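Local coordinates for protein amino Transferase (Eubacterium rectale, PDB 3ELE) that probably transfers amino groups between amino acids and keto acids, using bound pyridoxal-5'-phosphate, as a dimeric member of the class I and II aminotransferases, at residues A[88-91]-A[96-99]; A[310-315]-A[380-385]. All blocks are in the same frame, centred on the assembly; numbering follows the deposited sequence. Where two conformers were deposited one is given.

Contact 1: A[88-91]-A[96-99]; sequences FLNN and HFNA
Asn90 reaches across to Phe97 and pairs its side-chain amide with both polar backbone atoms of that residue. The straighter bond runs from Asn90 ND2 to Phe97 O, 2.7 Å with 160° at the hydrogen; it lies nearly in the amide plane and meets the carbonyl on a lone pair. In return Phe97 N donates to Asn90 OD1 at 2.9 Å, arriving steeply at the C=O (105°) and tilted from its plane. With two bonds on two different atoms, the flat amide has its rotation fixed. Next to this pairing, Leu89 CB sits at the edge of the Phe97 ring, 4.0 Å from CD2. The contact folds the chain back where helix 79-93 ends, so that the loop leading to strand 102-105 of the large sheet runs past the last turns of the helix. Without the Asn90 amide, as with an alanine here, Phe97 N and O would probably lose both mates and the loop its tie to the helix. Further out, Thr95 OG1 also bonds to Asn90 OD1, a second hold on that oxygen. Leu261 of strand 258-261 touches both Leu89 and Phe97, as does Phe232 from a loop, while the imidazole of the exposed His96 turns to Glu265 through NE2.

Contact 2: A[310-315]-A[380-385]; sequences KENRDL and EMIKHS
Leu315 sets CG anti to its backbone N (chi1 -167°) and thereby brings its two methyls against Ile382 and Lys383. On the facing helix Ile382 has CG1 anti to its carbonyl carbon (chi1 -61°) and an extended chain beyond, which sends CD1 to Asn312 and leaves CG2 and CB for Leu315. Ile382 CD1 lies 3.5 Å from Asn312 CB; the same methyl is also 3.6 Å from Asn312 O, so it rests on the side-chain root and backbone of one residue. Leu315 CD2 stands 4.0 Å from Ile382 CB. It comes closer to the aliphatic part of Lys383, with CD2 3.6 Å from CG, the two side chains crossing at about a right angle. Segments 310-315 and 380-385, on helices 306-323 and 379-396, run almost parallel, with 5° between their axes and 10.1 Å at closest approach, in the part of the aminotransferase fold that also holds the small antiparallel sheet. The amide of Asn312 is buried, but its ND2 donates to Tyr375 O in the loop before helix 379-396. On helix 306-323 but turned from the interface, Asp314 OD1 accepts from both Arg313 NE and Arg313 NH2, the latter at 2.9 Å, while Lys310 NZ bonds to Asp314 OD2 at 2.8 Å. Asp226 adds a salt bridge to Arg313 NH2, which probably helps balance the positive charge there. These salt bridges take no part in the contact, and Lys383 joins it through its aliphatic chain. With no hydrogen bond or salt bridge spanning the two segments, their join rests on van der Waals packing, mostly of methyl and methylene groups.

Overall arrangement
Contact 1 comes first along the chain and closes long before contact 2 opens; their centres lie 37 Å apart and their nearest atoms about 19 Å, so they do not touch. Each is centred about 22 Å from the middle of the chain. The 88-91/96-99 pair is local, joining the end of helix 79-93 to the loop that feeds strand 102-105, at one edge of the seven-stranded mixed sheet. The 310-315/380-385 pair is long-range, bringing together helices 306-323 and 379-396, which precede and follow in the chain the strands of the four-stranded antiparallel sheet. Both belong to the class I and II aminotransferase fold, yet none of their residues line the pyridoxal-5'-phosphate pocket: they shape separate parts of the scaffold.

Contact 1: A[88-91]-A[96-99]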
loop_
_atom_site.group_PDB
_atom_site.type_symbol
_atom_site.label_atom_id
_atom_site.label_comp_id
_atom_site.label_asym_id
_atom_site.label_seq_id
_atom_site.Cartn_x
_atom_site.Cartn_y
_atom_site.Cartn_z
ATOM N N PHE A 88 6.335 19.360 14.488
ATOM C CA PHE A 88 6.859 18.494 15.554
ATOM C C PHE A 88 8.364 18.227 15.357
ATOM O O PHE A 88 9.119 18.261 16.321
ATOM C CB PHE A 88 6.092 17.154 15.648
ATOM C CG PHE A 88 6.780 16.123 16.522
ATOM C CD1 PHE A 88 6.739 16.232 17.911
ATOM C CD2 PHE A 88 7.528 15.095 15.951
ATOM C CE1 PHE A 88 7.422 15.313 18.729
ATOM C CE2 PHE A 88 8.211 14.169 16.752
ATOM C CZ PHE A 88 8.163 14.274 18.138
ATOM N N LEU A 89 8.760 17.901 14.126
ATOM C CA LEU A 89 10.174 17.630 13.774
ATOM C C LEU A 89 11.061 18.875 13.962
ATOM O O LEU A 89 12.168 18.764 14.477
ATOM C CB LEU A 89 10.303 17.088 12.337
ATOM C CG LEU A 89 9.717 15.700 12.027
ATOM C CD1 LEU A 89 9.812 15.373 10.495
ATOM C CD2 LEU A 89 10.369 14.608 12.876
ATOM N N ASN A 90 10.553 20.043 13.555
ATOM C CA ASN A 90 11.265 21.323 13.744
ATOM C C ASN A 90 11.450 21.657 15.241
ATOM O O ASN A 90 12.530 22.030 15.650
ATOM C CB ASN A 90 10.561 22.466 12.994
ATOM C CG ASN A 90 10.484 22.225 11.489
ATOM O OD1 ASN A 90 11.127 21.316 10.951
ATOM N ND2 ASN A 90 9.651 23.009 10.805
ATOM N N ASN A 91 10.399 21.484 16.044
ATOM C CA ASN A 91 10.472 21.715 17.489
ATOM C C ASN A 91 11.378 20.736 18.242
ATOM O O ASN A 91 11.941 21.110 19.283
ATOM C CB ASN A 91 9.079 21.734 18.135
ATOM C CG ASN A 91 8.238 22.969 17.739
ATOM O OD1 ASN A 91 8.767 24.069 17.501
ATOM N ND2 ASN A 91 6.905 22.791 17.717
ATOM N N HIS A 96 13.829 22.854 9.625
ATOM C CA HIS A 96 12.958 23.906 9.045
ATOM C C HIS A 96 12.039 23.353 7.944
ATOM O O HIS A 96 11.830 23.995 6.898
ATOM C CB HIS A 96 13.818 25.083 8.518
ATOM C CG HIS A 96 14.873 24.661 7.543
ATOM N ND1 HIS A 96 16.128 24.262 7.947
ATOM C CD2 HIS A 96 14.848 24.531 6.194
ATOM C CE1 HIS A 96 16.840 23.922 6.885
ATOM N NE2 HIS A 96 16.082 24.067 5.810
ATOM N N PHE A 97 11.457 22.179 8.208
ATOM C CA PHE A 97 10.544 21.543 7.259
ATOM C C PHE A 97 9.178 22.239 7.251
ATOM O O PHE A 97 8.801 22.923 8.204
ATOM C CB PHE A 97 10.286 20.058 7.601
ATOM C CG PHE A 97 11.523 19.234 7.718
ATOM C CD1 PHE A 97 12.368 19.088 6.626
ATOM C CD2 PHE A 97 11.841 18.575 8.912
ATOM C CE1 PHE A 97 13.511 18.336 6.716
ATOM C CE2 PHE A 97 12.989 17.796 9.009
ATOM C CZ PHE A 97 13.821 17.680 7.904
ATOM N N ASN A 98 8.465 22.066 6.142
ATOM C CA ASN A 98 7.070 22.502 6.013
ATOM C C ASN A 98 6.255 21.279 5.581
ATOM O O ASN A 98 6.826 20.222 5.328
ATOM C CB ASN A 98 6.946 23.725 5.078
ATOM C CG ASN A 98 7.401 23.451 3.664
ATOM O OD1 ASN A 98 7.014 22.455 3.042
ATOM N ND2 ASN A 98 8.198 24.364 3.121
ATOM N N ALA A 99 4.934 21.423 5.492
ATOM C CA ALA A 99 4.037 20.317 5.082
ATOM C C ALA A 99 4.491 19.630 3.769
ATOM O O ALA A 99 4.479 18.390 3.653
ATOM C CB ALA A 99 2.606 20.832 4.925
#

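Contact 2: A[310-315]-A[380-385]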
loop_
_atom_site.group_PDB
_atom_site.type_symbol
_atom_site.label_atom_id
_atom_site.label_comp_id
_atom_site.label_asym_id
_atom_site.label_seq_id
_atom_site.Cartn_x
_atom_site.Cartn_y
_atom_site.Cartn_z
ATOM N N LYS A 310 12.982 -1.245 28.033
ATOM C CA LYS A 310 14.288 -1.033 28.704
ATOM C C LYS A 310 14.453 -2.046 29.826
ATOM O O LYS A 310 15.517 -2.636 29.954
ATOM C CB LYS A 310 14.420 0.370 29.301
ATOM C CG LYS A 310 15.816 0.723 29.895
ATOM C CD LYS A 310 15.662 1.772 30.986
ATOM C CE LYS A 310 16.993 2.297 31.502
ATOM N NZ LYS A 310 17.932 1.261 32.082
ATOM N N GLU A 311 13.411 -2.214 30.639
ATOM C CA GLU A 311 13.416 -3.192 31.746
ATOM C C GLU A 311 13.698 -4.611 31.245
ATOM O O GLU A 311 14.486 -5.324 31.859
ATOM C CB GLU A 311 12.123 -3.128 32.563
ATOM C CG GLU A 311 12.045 -1.903 33.460
ATOM C CD GLU A 311 10.835 -1.890 34.403
ATOM O OE1 GLU A 311 9.909 -2.731 34.248
ATOM O OE2 GLU A 311 10.822 -1.027 35.321
ATOM N N ASN A 312 13.085 -4.988 30.119
ATOM C CA ASN A 312 13.357 -6.289 29.472
ATOM C C ASN A 312 14.807 -6.402 28.983
ATOM O O ASN A 312 15.417 -7.448 29.176
ATOM C CB ASN A 312 12.377 -6.596 28.315
ATOM C CG ASN A 312 10.975 -7.020 28.801
ATOM O OD1 ASN A 312 10.686 -7.072 29.996
ATOM N ND2 ASN A 312 10.102 -7.310 27.850
ATOM N N ARG A 313 15.343 -5.328 28.380
ATOM C CA ARG A 313 16.745 -5.289 27.919
ATOM C C ARG A 313 17.689 -5.587 29.069
ATOM O O ARG A 313 18.514 -6.474 28.962
ATOM C CB ARG A 313 17.141 -3.922 27.332
ATOM C CG ARG A 313 18.565 -3.884 26.709
ATOM C CD ARG A 313 19.114 -2.458 26.556
ATOM N NE ARG A 313 19.139 -1.749 27.834
ATOM C CZ ARG A 313 19.621 -0.520 28.040
ATOM N NH1 ARG A 313 20.181 0.178 27.071
ATOM N NH2 ARG A 313 19.567 0.013 29.256
ATOM N N ASP A 314 17.537 -4.837 30.158
ATOM C CA ASP A 314 18.388 -4.962 31.349
ATOM C C ASP A 314 18.300 -6.341 32.009
ATOM O O ASP A 314 19.305 -6.901 32.429
ATOM C CB ASP A 314 18.033 -3.866 32.374
ATOM C CG ASP A 314 18.315 -2.462 31.865
ATOM O OD1 ASP A 314 19.034 -2.335 30.877
ATOM O OD2 ASP A 314 17.842 -1.475 32.461
ATOM N N LEU A 315 17.093 -6.888 32.063
ATOM C CA LEU A 315 16.866 -8.210 32.652
ATOM C C LEU A 315 17.582 -9.281 31.795
ATOM O O LEU A 315 18.382 -10.041 32.310
ATOM C CB LEU A 315 15.363 -8.478 32.760
ATOM C CG LEU A 315 14.848 -9.644 33.594
ATOM C CD1 LEU A 315 15.162 -9.413 35.094
ATOM C CD2 LEU A 315 13.328 -9.748 33.404
ATOM N N GLU A 380 8.206 -11.753 32.562
ATOM C CA GLU A 380 8.287 -12.987 33.367
ATOM C C GLU A 380 8.863 -14.171 32.569
ATOM O O GLU A 380 9.531 -15.021 33.161
ATOM C CB GLU A 380 6.935 -13.349 34.020
ATOM C CG GLU A 380 6.221 -12.192 34.763
ATOM C CD GLU A 380 7.139 -11.359 35.665
ATOM O OE1 GLU A 380 7.638 -11.886 36.677
ATOM O OE2 GLU A 380 7.336 -10.160 35.357
HETATM N N MSE A 381 8.609 -14.208 31.252
HETATM C CA MSE A 381 9.152 -15.252 30.385
HETATM C C MSE A 381 10.687 -15.131 30.352
HETATM O O MSE A 381 11.379 -16.148 30.365
HETATM C CB MSE A 381 8.527 -15.191 28.972
HETATM C CG MSE A 381 9.014 -16.251 28.001
HETATM SE SE MSE A 381 10.766 -15.809 27.226
HETATM C CE MSE A 381 10.257 -14.764 25.657
ATOM N N ILE A 382 11.212 -13.895 30.309
ATOM C CA ILE A 382 12.676 -13.659 30.326
ATOM C C ILE A 382 13.308 -14.273 31.595
ATOM O O ILE A 382 14.322 -14.956 31.505
ATOM C CB ILE A 382 13.078 -12.149 30.235
ATOM C CG1 ILE A 382 12.583 -11.523 28.936
ATOM C CG2 ILE A 382 14.606 -11.997 30.295
ATOM C CD1 ILE A 382 12.975 -10.052 28.775
ATOM N N LYS A 383 12.675 -14.064 32.755
ATOM C CA LYS A 383 13.160 -14.639 34.032
ATOM C C LYS A 383 13.054 -16.168 34.060
ATOM O O LYS A 383 13.995 -16.843 34.496
ATOM C CB LYS A 383 12.398 -14.079 35.237
ATOM C CG LYS A 383 12.466 -12.571 35.395
ATOM C CD LYS A 383 11.827 -12.166 36.691
ATOM C CE LYS A 383 11.849 -10.677 36.889
ATOM N NZ LYS A 383 11.318 -10.356 38.247
ATOM N N HIS A 384 11.928 -16.696 33.561
ATOM C CA HIS A 384 11.707 -18.164 33.538
ATOM C C HIS A 384 12.618 -18.857 32.506
ATOM O O HIS A 384 12.885 -20.049 32.618
ATOM C CB HIS A 384 10.233 -18.554 33.294
ATOM C CG HIS A 384 9.268 -17.913 34.246
ATOM N ND1 HIS A 384 8.076 -17.358 33.833
ATOM C CD2 HIS A 384 9.361 -17.659 35.570
ATOM C CE1 HIS A 384 7.453 -16.835 34.873
ATOM N NE2 HIS A 384 8.212 -17.004 35.941
ATOM N N SER A 385 13.120 -18.110 31.521
ATOM C CA SER A 385 14.032 -18.661 30.506
ATOM C C SER A 385 15.467 -18.921 30.981
ATOM O O SER A 385 16.179 -19.700 30.335
ATOM C CB SER A 385 14.117 -17.733 29.300
ATOM O OG SER A 385 14.869 -16.561 29.580
#